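Local coordinates for solute-binding periplasmic protein of iron/siderophore ABC transporter (Yersinia pestis, PDB 6B2Y), which probably binds a chelated metal, most likely iron, in the periplasm and hands it to an ABC transporter for uptake, at residues Ile134-Ser138 / Phe164-Pro168; Ser217-Arg223 / Pro273-Ser279; Gly232-Asn238 / Leu256-Thr262; Ser326-Trp330 / Ser345-Trp349. All coordinates share one frame; numbering follows the deposited sequence.

Interaction 1: Ile134-Ser138 / Phe164-Pro168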
loop_
_atom_site.group_PDB
_atom_site.type_symbol
_atom_site.label_atom_id
_atom_site.label_comp_id
_atom_site.label_asym_id
_atom_site.label_seq_id
_atom_site.Cartn_x
_atom_site.Cartn_y
_atom_site.Cartn_z
ATOM N N ILE A 134 -6.993 -12.818 8.888
ATOM C CA ILE A 134 -5.693 -12.365 8.392
ATOM C C ILE A 134 -5.365 -11.031 9.045
ATOM O O ILE A 134 -6.227 -10.145 9.107
ATOM C CB ILE A 134 -5.692 -12.227 6.856
ATOM C CG1 ILE A 134 -6.204 -13.517 6.198
ATOM C CG2 ILE A 134 -4.310 -11.879 6.363
ATOM C CD1 ILE A 134 -6.577 -13.346 4.741
ATOM N N PHE A 135 -4.133 -10.895 9.546
ATOM C CA PHE A 135 -3.632 -9.634 10.083
ATOM C C PHE A 135 -2.264 -9.328 9.500
ATOM O O PHE A 135 -1.617 -10.181 8.892
ATOM C CB PHE A 135 -3.501 -9.661 11.611
ATOM C CG PHE A 135 -4.805 -9.741 12.332
ATOM C CD1 PHE A 135 -5.470 -10.952 12.451
ATOM C CD2 PHE A 135 -5.348 -8.614 12.923
ATOM C CE1 PHE A 135 -6.666 -11.031 13.130
ATOM C CE2 PHE A 135 -6.537 -8.696 13.604
ATOM C CZ PHE A 135 -7.192 -9.899 13.710
ATOM N N GLY A 136 -1.801 -8.102 9.735
ATOM C CA GLY A 136 -0.453 -7.707 9.371
ATOM C C GLY A 136 0.464 -7.780 10.578
ATOM O O GLY A 136 0.011 -7.695 11.716
ATOM N N LEU A 137 1.759 -7.985 10.318
ATOM C CA LEU A 137 2.757 -7.893 11.375
ATOM C C LEU A 137 2.721 -6.505 11.998
ATOM O O LEU A 137 2.408 -5.512 11.334
ATOM C CB LEU A 137 4.154 -8.154 10.824
ATOM C CG LEU A 137 4.568 -9.550 10.405
ATOM C CD1 LEU A 137 6.039 -9.502 10.023
ATOM C CD2 LEU A 137 4.328 -10.532 11.526
ATOM N N SER A 138 3.040 -6.436 13.288
ATOM C CA SER A 138 3.078 -5.137 13.970
ATOM C C SER A 138 4.370 -4.379 13.653
ATOM O O SER A 138 5.377 -4.978 13.256
ATOM C CB SER A 138 2.926 -5.325 15.485
ATOM O OG SER A 138 3.540 -6.530 15.907
ATOM N N PHE A 164 3.186 -6.501 4.218
ATOM C CA PHE A 164 3.478 -5.642 3.073
ATOM C C PHE A 164 3.983 -4.280 3.511
ATOM O O PHE A 164 4.206 -3.406 2.660
ATOM C CB PHE A 164 2.222 -5.444 2.208
ATOM C CG PHE A 164 1.602 -6.720 1.748
ATOM C CD1 PHE A 164 2.216 -7.482 0.758
ATOM C CD2 PHE A 164 0.410 -7.173 2.322
ATOM C CE1 PHE A 164 1.649 -8.654 0.314
ATOM C CE2 PHE A 164 -0.164 -8.347 1.892
ATOM C CZ PHE A 164 0.458 -9.095 0.893
ATOM N N ARG A 165 4.167 -4.076 4.813
ATOM C CA ARG A 165 4.397 -2.759 5.387
ATOM C C ARG A 165 5.801 -2.591 5.943
ATOM O O ARG A 165 6.456 -1.580 5.680
ATOM C CB ARG A 165 3.374 -2.497 6.507
ATOM C CG ARG A 165 3.177 -0.993 6.811
ATOM C CD ARG A 165 2.451 -0.770 8.147
ATOM N NE ARG A 165 3.143 -1.503 9.199
ATOM C CZ ARG A 165 2.598 -2.473 9.921
ATOM N NH1 ARG A 165 1.323 -2.800 9.731
ATOM N NH2 ARG A 165 3.325 -3.097 10.843
ATOM N N ASN A 166 6.271 -3.549 6.745
ATOM C CA ASN A 166 7.568 -3.396 7.394
ATOM C C ASN A 166 8.697 -3.508 6.382
ATOM O O ASN A 166 9.541 -2.611 6.252
ATOM C CB ASN A 166 7.732 -4.448 8.490
ATOM C CG ASN A 166 6.740 -4.266 9.617
ATOM O OD1 ASN A 166 6.067 -3.247 9.695
ATOM N ND2 ASN A 166 6.658 -5.254 10.513
ATOM N N SER A 167 8.737 -4.621 5.657
ATOM C CA SER A 167 9.792 -4.875 4.681
ATOM C C SER A 167 9.170 -5.415 3.406
ATOM O O SER A 167 9.235 -6.620 3.131
ATOM C CB SER A 167 10.815 -5.854 5.261
ATOM O OG SER A 167 11.097 -5.491 6.615
ATOM N N PRO A 168 8.569 -4.549 2.587
ATOM C CA PRO A 168 7.931 -5.050 1.359
ATOM C C PRO A 168 8.911 -5.649 0.365
ATOM O O PRO A 168 8.511 -6.521 -0.414
ATOM C CB PRO A 168 7.216 -3.812 0.785
ATOM C CG PRO A 168 7.846 -2.633 1.446
ATOM C CD PRO A 168 8.332 -3.101 2.790
HETATM O O HOH W 1 -0.074 -4.451 11.146
#

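Interaction 2: Ser217-Arg223 / Pro273-Ser279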
loop_
_atom_site.group_PDB
_atom_site.type_symbol
_atom_site.label_atom_id
_atom_site.label_comp_id
_atom_site.label_asym_id
_atom_site.label_seq_id
_atom_site.Cartn_x
_atom_site.Cartn_y
_atom_site.Cartn_z
ATOM N N SER A 217 19.394 11.722 -4.184
ATOM C CA SER A 217 18.919 11.634 -2.812
ATOM C C SER A 217 17.425 11.923 -2.812
ATOM O O SER A 217 16.936 12.726 -3.610
ATOM C CB SER A 217 19.668 12.605 -1.900
ATOM O OG SER A 217 19.586 13.935 -2.381
ATOM N N VAL A 218 16.699 11.231 -1.946
ATOM C CA VAL A 218 15.241 11.224 -1.989
ATOM C C VAL A 218 14.716 11.361 -0.571
ATOM O O VAL A 218 15.174 10.664 0.341
ATOM C CB VAL A 218 14.682 9.927 -2.610
ATOM C CG1 VAL A 218 13.128 9.971 -2.633
ATOM C CG2 VAL A 218 15.249 9.679 -4.006
ATOM N N PHE A 219 13.717 12.221 -0.394
ATOM C CA PHE A 219 12.943 12.252 0.839
ATOM C C PHE A 219 11.483 11.999 0.506
ATOM O O PHE A 219 10.924 12.673 -0.369
ATOM C CB PHE A 219 13.063 13.587 1.577
ATOM C CG PHE A 219 12.273 13.622 2.857
ATOM C CD1 PHE A 219 12.671 12.861 3.946
ATOM C CD2 PHE A 219 11.107 14.369 2.955
ATOM C CE1 PHE A 219 11.938 12.863 5.124
ATOM C CE2 PHE A 219 10.374 14.374 4.138
ATOM C CZ PHE A 219 10.792 13.624 5.216
ATOM N N ILE A 220 10.869 11.030 1.190
ATOM C CA ILE A 220 9.435 10.777 1.051
ATOM C C ILE A 220 8.726 11.223 2.327
ATOM O O ILE A 220 9.034 10.752 3.426
ATOM C CB ILE A 220 9.127 9.305 0.724
ATOM C CG1 ILE A 220 7.616 9.139 0.486
ATOM C CG2 ILE A 220 9.594 8.372 1.823
ATOM C CD1 ILE A 220 7.271 8.294 -0.699
ATOM N N GLU A 221 7.774 12.140 2.182
ATOM C CA GLU A 221 6.953 12.578 3.301
ATOM C C GLU A 221 5.642 11.807 3.229
ATOM O O GLU A 221 4.796 12.087 2.378
ATOM C CB GLU A 221 6.715 14.086 3.256
ATOM C CG GLU A 221 6.108 14.592 4.538
ATOM C CD GLU A 221 5.719 16.050 4.473
ATOM O OE1 GLU A 221 5.051 16.512 5.415
ATOM O OE2 GLU A 221 6.081 16.720 3.486
ATOM N N LEU A 222 5.489 10.814 4.106
ATOM C CA LEU A 222 4.266 10.021 4.127
ATOM C C LEU A 222 3.108 10.811 4.741
ATOM O O LEU A 222 3.259 11.468 5.772
ATOM C CB LEU A 222 4.490 8.729 4.906
ATOM C CG LEU A 222 5.546 7.815 4.293
ATOM C CD1 LEU A 222 5.891 6.661 5.257
ATOM C CD2 LEU A 222 5.046 7.269 2.956
ATOM N N ARG A 223 1.939 10.698 4.116
ATOM C CA ARG A 223 0.751 11.442 4.543
ATOM C C ARG A 223 1.067 12.919 4.722
ATOM O O ARG A 223 0.713 13.534 5.731
ATOM C CB ARG A 223 0.144 10.834 5.798
ATOM C CG ARG A 223 -0.055 9.327 5.689
ATOM C CD ARG A 223 -0.499 8.706 7.003
ATOM N NE ARG A 223 0.445 8.981 8.081
ATOM C CZ ARG A 223 0.119 9.627 9.198
ATOM N NH1 ARG A 223 1.031 9.838 10.139
ATOM N NH2 ARG A 223 -1.127 10.061 9.372
ATOM N N PRO A 273 17.476 17.242 -0.197
ATOM C CA PRO A 273 17.305 16.090 -1.091
ATOM C C PRO A 273 17.123 16.513 -2.538
ATOM O O PRO A 273 16.493 17.532 -2.843
ATOM C CB PRO A 273 16.040 15.408 -0.552
ATOM C CG PRO A 273 15.292 16.517 0.152
ATOM C CD PRO A 273 16.353 17.371 0.757
ATOM N N ASP A 274 17.664 15.694 -3.438
ATOM C CA ASP A 274 17.511 15.960 -4.865
ATOM C C ASP A 274 16.050 15.879 -5.295
ATOM O O ASP A 274 15.605 16.648 -6.158
ATOM C CB ASP A 274 18.340 14.976 -5.683
ATOM C CG ASP A 274 19.824 15.126 -5.444
ATOM O OD1 ASP A 274 20.276 16.262 -5.172
ATOM O OD2 ASP A 274 20.540 14.102 -5.545
ATOM N N ILE A 275 15.295 14.949 -4.706
ATOM C CA ILE A 275 13.936 14.620 -5.129
ATOM C C ILE A 275 13.037 14.593 -3.900
ATOM O O ILE A 275 13.432 14.088 -2.845
ATOM C CB ILE A 275 13.909 13.264 -5.868
ATOM C CG1 ILE A 275 14.644 13.374 -7.203
ATOM C CG2 ILE A 275 12.480 12.759 -6.068
ATOM C CD1 ILE A 275 14.800 12.063 -7.924
ATOM N N TYR A 276 11.824 15.143 -4.036
ATOM C CA TYR A 276 10.838 15.180 -2.961
ATOM C C TYR A 276 9.595 14.424 -3.403
ATOM O O TYR A 276 9.096 14.637 -4.512
ATOM C CB TYR A 276 10.465 16.624 -2.577
ATOM C CG TYR A 276 9.257 16.693 -1.658
ATOM C CD1 TYR A 276 9.404 16.597 -0.286
ATOM C CD2 TYR A 276 7.979 16.846 -2.172
ATOM C CE1 TYR A 276 8.312 16.649 0.561
ATOM C CE2 TYR A 276 6.868 16.894 -1.329
ATOM C CZ TYR A 276 7.045 16.806 0.031
ATOM O OH TYR A 276 5.960 16.847 0.876
ATOM N N ILE A 277 9.105 13.534 -2.536
ATOM C CA ILE A 277 7.896 12.757 -2.786
ATOM C C ILE A 277 6.959 12.949 -1.607
ATOM O O ILE A 277 7.382 12.832 -0.451
ATOM C CB ILE A 277 8.192 11.252 -2.969
ATOM C CG1 ILE A 277 9.277 11.028 -4.015
ATOM C CG2 ILE A 277 6.926 10.508 -3.391
ATOM C CD1 ILE A 277 9.557 9.545 -4.271
ATOM N N ALA A 278 5.684 13.208 -1.898
ATOM C CA ALA A 278 4.634 13.232 -0.889
ATOM C C ALA A 278 3.684 12.064 -1.122
ATOM O O ALA A 278 3.350 11.754 -2.264
ATOM C CB ALA A 278 3.846 14.554 -0.940
ATOM N N SER A 279 3.241 11.414 -0.051
ATOM C CA SER A 279 2.193 10.405 -0.174
ATOM C C SER A 279 0.893 10.942 0.401
ATOM O O SER A 279 0.892 11.753 1.333
ATOM C CB SER A 279 2.539 9.078 0.528
ATOM O OG SER A 279 2.200 9.103 1.906
#

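Interaction 3: Gly232-Asn238 / Leu256-Thr262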
loop_
_atom_site.group_PDB
_atom_site.type_symbol
_atom_site.label_atom_id
_atom_site.label_comp_id
_atom_site.label_asym_id
_atom_site.label_seq_id
_atom_site.Cartn_x
_atom_site.Cartn_y
_atom_site.Cartn_z
ATOM N N GLY A 232 6.511 12.632 8.781
ATOM C CA GLY A 232 6.561 11.187 8.793
ATOM C C GLY A 232 7.225 10.691 7.527
ATOM O O GLY A 232 7.126 11.314 6.472
ATOM N N THR A 233 7.949 9.581 7.642
ATOM C CA THR A 233 8.721 9.098 6.511
ATOM C C THR A 233 8.985 7.610 6.716
ATOM O O THR A 233 8.519 7.006 7.687
ATOM C CB THR A 233 10.021 9.900 6.347
ATOM O OG1 THR A 233 10.639 9.561 5.103
ATOM C CG2 THR A 233 10.991 9.633 7.499
ATOM N N ALA A 234 9.712 7.025 5.770
ATOM C CA ALA A 234 10.137 5.632 5.804
ATOM C C ALA A 234 11.649 5.565 5.931
ATOM O O ALA A 234 12.374 6.308 5.255
ATOM C CB ALA A 234 9.700 4.887 4.539
ATOM N N GLY A 235 12.124 4.662 6.792
ATOM C CA GLY A 235 13.555 4.465 6.960
ATOM C C GLY A 235 14.044 3.154 6.372
ATOM O O GLY A 235 14.117 3.001 5.147
ATOM N N LYS A 236 14.373 2.190 7.235
ATOM C CA LYS A 236 14.870 0.887 6.777
ATOM C C LYS A 236 13.710 -0.078 6.531
ATOM O O LYS A 236 13.500 -1.060 7.255
ATOM C CB LYS A 236 15.847 0.305 7.790
ATOM C CG LYS A 236 16.981 1.238 8.183
ATOM C CD LYS A 236 17.432 0.907 9.611
ATOM C CE LYS A 236 18.896 1.237 9.811
ATOM N NZ LYS A 236 19.069 2.705 9.879
ATOM N N GLY A 237 12.961 0.204 5.465
ATOM C CA GLY A 237 11.813 -0.590 5.098
ATOM C C GLY A 237 10.707 0.303 4.573
ATOM O O GLY A 237 10.951 1.449 4.199
ATOM N N ASN A 238 9.496 -0.249 4.553
ATOM C CA ASN A 238 8.333 0.392 3.938
ATOM C C ASN A 238 8.703 1.051 2.611
ATOM O O ASN A 238 9.407 0.439 1.807
ATOM C CB ASN A 238 7.714 1.377 4.913
ATOM C CG ASN A 238 6.285 1.759 4.523
ATOM O OD1 ASN A 238 6.055 2.865 4.055
ATOM N ND2 ASN A 238 5.340 0.836 4.686
ATOM N N LEU A 256 16.524 6.529 10.892
ATOM C CA LEU A 256 15.506 5.850 11.673
ATOM C C LEU A 256 15.951 4.430 11.984
ATOM O O LEU A 256 16.628 3.794 11.169
ATOM C CB LEU A 256 14.161 5.802 10.930
ATOM C CG LEU A 256 13.539 7.158 10.589
ATOM C CD1 LEU A 256 12.184 6.993 9.897
ATOM C CD2 LEU A 256 13.399 7.990 11.853
ATOM N N PRO A 257 15.573 3.907 13.150
ATOM C CA PRO A 257 15.941 2.531 13.496
ATOM C C PRO A 257 15.081 1.498 12.784
ATOM O O PRO A 257 15.528 0.374 12.532
ATOM C CB PRO A 257 15.727 2.489 15.013
ATOM C CG PRO A 257 14.659 3.487 15.264
ATOM C CD PRO A 257 14.899 4.596 14.265
ATOM N N GLY A 258 13.854 1.869 12.448
ATOM C CA GLY A 258 12.910 0.937 11.876
ATOM C C GLY A 258 12.359 1.401 10.545
ATOM O O GLY A 258 12.922 2.296 9.910
ATOM N N SER A 259 11.250 0.803 10.110
ATOM C CA SER A 259 10.765 1.055 8.757
ATOM C C SER A 259 9.979 2.358 8.648
ATOM O O SER A 259 9.998 2.993 7.588
ATOM C CB SER A 259 9.899 -0.117 8.294
ATOM O OG SER A 259 8.884 -0.374 9.239
ATOM N N LEU A 260 9.287 2.772 9.714
ATOM C CA LEU A 260 8.486 3.992 9.715
ATOM C C LEU A 260 8.876 4.879 10.890
ATOM O O LEU A 260 9.314 4.389 11.934
ATOM C CB LEU A 260 6.988 3.668 9.793
ATOM C CG LEU A 260 6.436 2.922 8.578
ATOM C CD1 LEU A 260 5.007 2.431 8.821
ATOM C CD2 LEU A 260 6.509 3.843 7.382
ATOM N N GLY A 261 8.707 6.187 10.722
ATOM C CA GLY A 261 9.006 7.111 11.801
ATOM C C GLY A 261 8.896 8.547 11.331
ATOM O O GLY A 261 8.524 8.824 10.192
ATOM N N THR A 262 9.233 9.460 12.242
ATOM C CA THR A 262 9.176 10.897 11.998
ATOM C C THR A 262 10.586 11.481 12.002
ATOM O O THR A 262 11.422 11.106 12.828
ATOM C CB THR A 262 8.305 11.600 13.052
ATOM O OG1 THR A 262 6.946 11.162 12.933
ATOM C CG2 THR A 262 8.332 13.118 12.881
#

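Interaction 4: Ser326-Trp330 / Ser345-Trp349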
loop_
_atom_site.group_PDB
_atom_site.type_symbol
_atom_site.label_atom_id
_atom_site.label_comp_id
_atom_site.label_asym_id
_atom_site.label_seq_id
_atom_site.Cartn_x
_atom_site.Cartn_y
_atom_site.Cartn_z
ATOM N N SER A 326 9.526 17.288 -7.792
ATOM C CA SER A 326 8.549 16.978 -6.753
ATOM C C SER A 326 7.431 16.127 -7.336
ATOM O O SER A 326 6.999 16.345 -8.478
ATOM C CB SER A 326 7.979 18.260 -6.126
ATOM O OG SER A 326 8.929 18.879 -5.262
ATOM N N TYR A 327 6.973 15.145 -6.550
ATOM C CA TYR A 327 6.034 14.128 -7.018
ATOM C C TYR A 327 5.133 13.712 -5.863
ATOM O O TYR A 327 5.448 13.951 -4.698
ATOM C CB TYR A 327 6.775 12.891 -7.582
ATOM C CG TYR A 327 7.910 13.265 -8.515
ATOM C CD1 TYR A 327 7.709 13.298 -9.885
ATOM C CD2 TYR A 327 9.177 13.600 -8.020
ATOM C CE1 TYR A 327 8.728 13.650 -10.747
ATOM C CE2 TYR A 327 10.211 13.971 -8.882
ATOM C CZ TYR A 327 9.973 13.987 -10.246
ATOM O OH TYR A 327 10.977 14.344 -11.128
ATOM N N ALA A 328 4.008 13.072 -6.197
ATOM C CA ALA A 328 3.146 12.485 -5.179
ATOM C C ALA A 328 2.770 11.059 -5.559
ATOM O O ALA A 328 2.593 10.733 -6.738
ATOM C CB ALA A 328 1.864 13.306 -4.941
ATOM N N ILE A 329 2.644 10.217 -4.530
ATOM C CA ILE A 329 2.330 8.802 -4.676
ATOM C C ILE A 329 1.166 8.451 -3.754
ATOM O O ILE A 329 1.031 9.006 -2.660
ATOM C CB ILE A 329 3.569 7.926 -4.356
ATOM C CG1 ILE A 329 3.291 6.468 -4.711
ATOM C CG2 ILE A 329 3.969 8.084 -2.879
ATOM C CD1 ILE A 329 3.223 6.203 -6.205
ATOM N N TRP A 330 0.334 7.504 -4.195
ATOM C CA TRP A 330 -0.801 7.046 -3.386
ATOM C C TRP A 330 -0.312 6.352 -2.121
ATOM O O TRP A 330 0.489 5.413 -2.184
ATOM C CB TRP A 330 -1.660 6.095 -4.212
ATOM C CG TRP A 330 -3.001 5.699 -3.652
ATOM C CD1 TRP A 330 -4.028 6.532 -3.290
ATOM C CD2 TRP A 330 -3.486 4.363 -3.472
ATOM N NE1 TRP A 330 -5.120 5.793 -2.876
ATOM C CE2 TRP A 330 -4.814 4.460 -2.980
ATOM C CE3 TRP A 330 -2.930 3.090 -3.682
ATOM C CZ2 TRP A 330 -5.585 3.342 -2.687
ATOM C CZ3 TRP A 330 -3.700 1.971 -3.389
ATOM C CH2 TRP A 330 -5.011 2.103 -2.890
ATOM N N SER A 345 6.850 3.771 -10.686
ATOM C CA SER A 345 6.688 5.223 -10.757
ATOM C C SER A 345 7.910 5.941 -10.192
ATOM O O SER A 345 8.395 6.912 -10.787
ATOM C CB SER A 345 5.426 5.658 -10.006
ATOM O OG SER A 345 4.265 5.314 -10.739
ATOM N N PHE A 346 8.427 5.478 -9.047
ATOM C CA PHE A 346 9.644 6.071 -8.494
ATOM C C PHE A 346 10.784 6.014 -9.503
ATOM O O PHE A 346 11.477 7.015 -9.735
ATOM C CB PHE A 346 10.074 5.354 -7.210
ATOM C CG PHE A 346 9.214 5.650 -6.018
ATOM C CD1 PHE A 346 7.970 6.268 -6.169
ATOM C CD2 PHE A 346 9.629 5.289 -4.750
ATOM C CE1 PHE A 346 7.179 6.524 -5.069
ATOM C CE2 PHE A 346 8.841 5.530 -3.644
ATOM C CZ PHE A 346 7.600 6.172 -3.807
ATOM N N ALA A 347 11.010 4.839 -10.086
ATOM C CA ALA A 347 12.133 4.657 -11.003
ATOM C C ALA A 347 12.017 5.586 -12.206
ATOM O O ALA A 347 13.006 6.203 -12.626
ATOM C CB ALA A 347 12.196 3.207 -11.467
ATOM N N LYS A 348 10.820 5.688 -12.772
ATOM C CA LYS A 348 10.619 6.544 -13.939
ATOM C C LYS A 348 10.840 8.012 -13.593
ATOM O O LYS A 348 11.333 8.783 -14.428
ATOM C CB LYS A 348 9.221 6.316 -14.515
ATOM C CG LYS A 348 9.023 6.825 -15.941
ATOM C CD LYS A 348 7.601 6.601 -16.409
ATOM C CE LYS A 348 7.350 7.265 -17.752
ATOM N NZ LYS A 348 7.984 6.518 -18.873
ATOM N N TRP A 349 10.452 8.434 -12.382
ATOM C CA TRP A 349 10.759 9.794 -11.948
ATOM C C TRP A 349 12.259 9.997 -11.771
ATOM O O TRP A 349 12.796 11.041 -12.167
ATOM C CB TRP A 349 10.054 10.122 -10.637
ATOM C CG TRP A 349 8.567 10.122 -10.708
ATOM C CD1 TRP A 349 7.790 10.364 -11.804
ATOM C CD2 TRP A 349 7.666 9.880 -9.617
ATOM N NE1 TRP A 349 6.452 10.278 -11.463
ATOM C CE2 TRP A 349 6.354 9.993 -10.125
ATOM C CE3 TRP A 349 7.844 9.580 -8.263
ATOM C CZ2 TRP A 349 5.229 9.806 -9.327
ATOM C CZ3 TRP A 349 6.726 9.402 -7.469
ATOM C CH2 TRP A 349 5.435 9.517 -8.002
HETATM O O HOH W 2 13.749 13.871 -10.650
#

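Interaction 1: Ile134-Ser138 / Phe164-Pro168
Arg-165 reaches across to the backbone carbonyl of Leu-137, and its side chain can be followed atom by atom. CB points toward the 134-138 segment; CG lies anti to the backbone N (chi1 -158°), and the chain runs extended until a bend at chi3 brings the NH1/NH2 edge of the guanidinium to Leu-137 O. NH2 gives a short hydrogen bond of 2.6 Å to Leu-137 O, which lies 23° out of the guanidinium plane, while NH1 makes a weak one of 3.3 Å to Leu-137 O. A water near the plane of the group closes a small ring: it accepts from Arg-165 NH1 at 2.6 Å and donates to Leu-137 O at 2.7 Å. Leu-137 O thus accepts from NH2 and the water, with NH1 adding a weak third bond.

Asn-166 works beside it. Its ND2 donates to Ser-138 O at 3.0 Å, coming from above the carbonyl plane, although Ser-138 O is nearly in the plane of the amide. The amide oxygen, OD1, accepts a weak bond from Arg-165 NH2, which ties the two side chains together. Asp-163 holds the backbone of this turn through several N-H groups. Loops that follow parallel strands at their C-terminal ends, here after 132-136 and 159-162, are characteristic of the alpha/beta lobe of a periplasmic binding protein.

Interaction 2: Ser217-Arg223 / Pro273-Ser279
The Tyr-276 ring carries Glu-221 at its edge: OE2 lies near the ring plane and takes a 2.6 Å hydrogen bond from Tyr-276 OH, approached on its anti side but tilted 30° from the carboxylate plane, with carboxylate and ring planes 69° apart. The Phe-219 ring, on the same side of the sheet, likewise has its neighbour at the edge, where Tyr-276 CD1 comes to 4.3 Å from Phe-219 CD2. Phe-219 CB rests against Pro-273 CG. The Glu-221 chain, with CG anti to the backbone N (chi1 -169°) and extended beyond it, carries OE2 out to the tyrosine hydroxyl. Arg-312 makes a salt bridge with Glu-221 OE2, so a buried carboxylate oxygen has both a hydroxyl and a positive charge to offset it, which probably favours its ionised form.

Beneath these groups run two neighbouring parallel strands, 217-221 and 275-279, in the central sheet of one alpha/beta lobe of the binding protein. The ladder alternates regularly: Phe-219 and Glu-221 donate to Ile-275 O and Ile-277 O, and Ile-277 and Ser-279 donate back to Phe-219 O and Glu-221 O.

The other side of the sheet is aliphatic. Ile-220 CD1 packs on Ile-277 CG2 at 3.5 Å and Val-218 CG1 meets Ile-277 CD1 at 4.0 Å, beneath Phe-346 and Phe-350 of helix 340-350. At one end Ser-217 and Asp-274 exchange bonds: Ser-217 N donates to Asp-274 OD2 at 3.0 Å, and Asp-274 N donates to Ser-217 OG at 2.8 Å. At the far end Ser-279 OG accepts from Arg-223 N at 2.7 Å and also pairs with His-331 ND1.

Interaction 3: Gly232-Asn238 / Leu256-Thr262
Thr-233 and Gly-261 face each other as the hydrogen-bonded pair of a two-stranded antiparallel ribbon, with Thr-233 N donating to Gly-261 O at 2.7 Å and Gly-261 N returning a bond of 3.1 Å to Thr-233 O. The backbone bonding continues past the strand: Gly-235 N reaches Ser-259 O at 2.8 Å and Lys-236 N reaches Gly-258 O, each donor lying well above its carbonyl plane as the chain begins to turn. An inverse gamma turn centred on Lys-236 is closed by a weak bond from Gly-237 N to Gly-235 O.

Among side-chain polar contacts, Lys-236 runs over the Leu-256 carbonyl and bends at chi4 (73°), bringing NZ to 3.0 Å from Leu-256 O; NZ also donates to Lys-253 O, its stronger partner. Thr-233 OG1 is directed to Ile-220 O.

Van der Waals contacts line the two sides of the ribbon. Thr-233 CG2 meets Leu-256 CD1 at 3.8 Å on one. On the other, Leu-260 CD2 lies 4.4 Å from Ala-234 CB and sets a methyl against a polar amide, 3.5 Å from Asn-238 CG. Ser-259 CB touches Gly-237 CA.

The ribbon lies beyond the end of strand 217-221. From its far end the chain enters helix 239-245 just after Asn-238, whose ND2 reaches back to Arg-165 O in the loop before helix 168-182.

Interaction 4: Ser326-Trp330 / Ser345-Trp349
Helix 340-350 packs against strand 326-330 of the mixed sheet, its 345-349 part running at 170° to the strand, and an aromatic pair fills the space between them. Tyr-327 stacks on Trp-349 in an offset arrangement, the tyrosine ring lying over the five-membered ring with centroids 4.1 Å apart and planes 18° from parallel. The side chains slide past each other in opposite directions, and each CB therefore lands over the partner's ring: Tyr-327 CB is 3.4 Å from the centroid of the Trp-349 six-membered ring, and Trp-349 CB sits over the phenol at 3.9 Å. On the indole's opposite face lies Ser-345 O, one helical turn back, so the ring is sandwiched between its own helix and the strand.

Further along, Ile-329 turns CG1 anti to the backbone N (chi1 -172°) and meets Phe-346 at CE1, 3.9 Å from Ile-329 CG1, with Ile-329 CB at the edge of that ring. A water lies between the Tyr-327 hydroxyl, 2.9 Å away, and the backbone carbonyl of Trp-349, to which it donates a weak bond. A helix layer covering one face of a mostly parallel sheet is typical of an alpha/beta sandwich.

Interactions 2 and 4 share one sheet, their centres 9 Å apart: Ala-278 N bonds to Tyr-327 O at 2.9 Å and Ala-278 O to Ile-329 N at 2.8 Å. Interaction 3 is nested within the chain loop that interaction 2 closes, and Leu-222 N meets Gly-232 O at 2.9 Å. Interaction 1 lies at the end of strand 132-136 of the parallel sheet and in the loop after strand 159-162, and meets interaction 3 where Asn-166 O takes Asn-238 N at 2.9 Å. The 1-3 junction thus bridges the parts of the chain that carry the two sheets. A bound sodium ion lies about 9 Å from Gly-237.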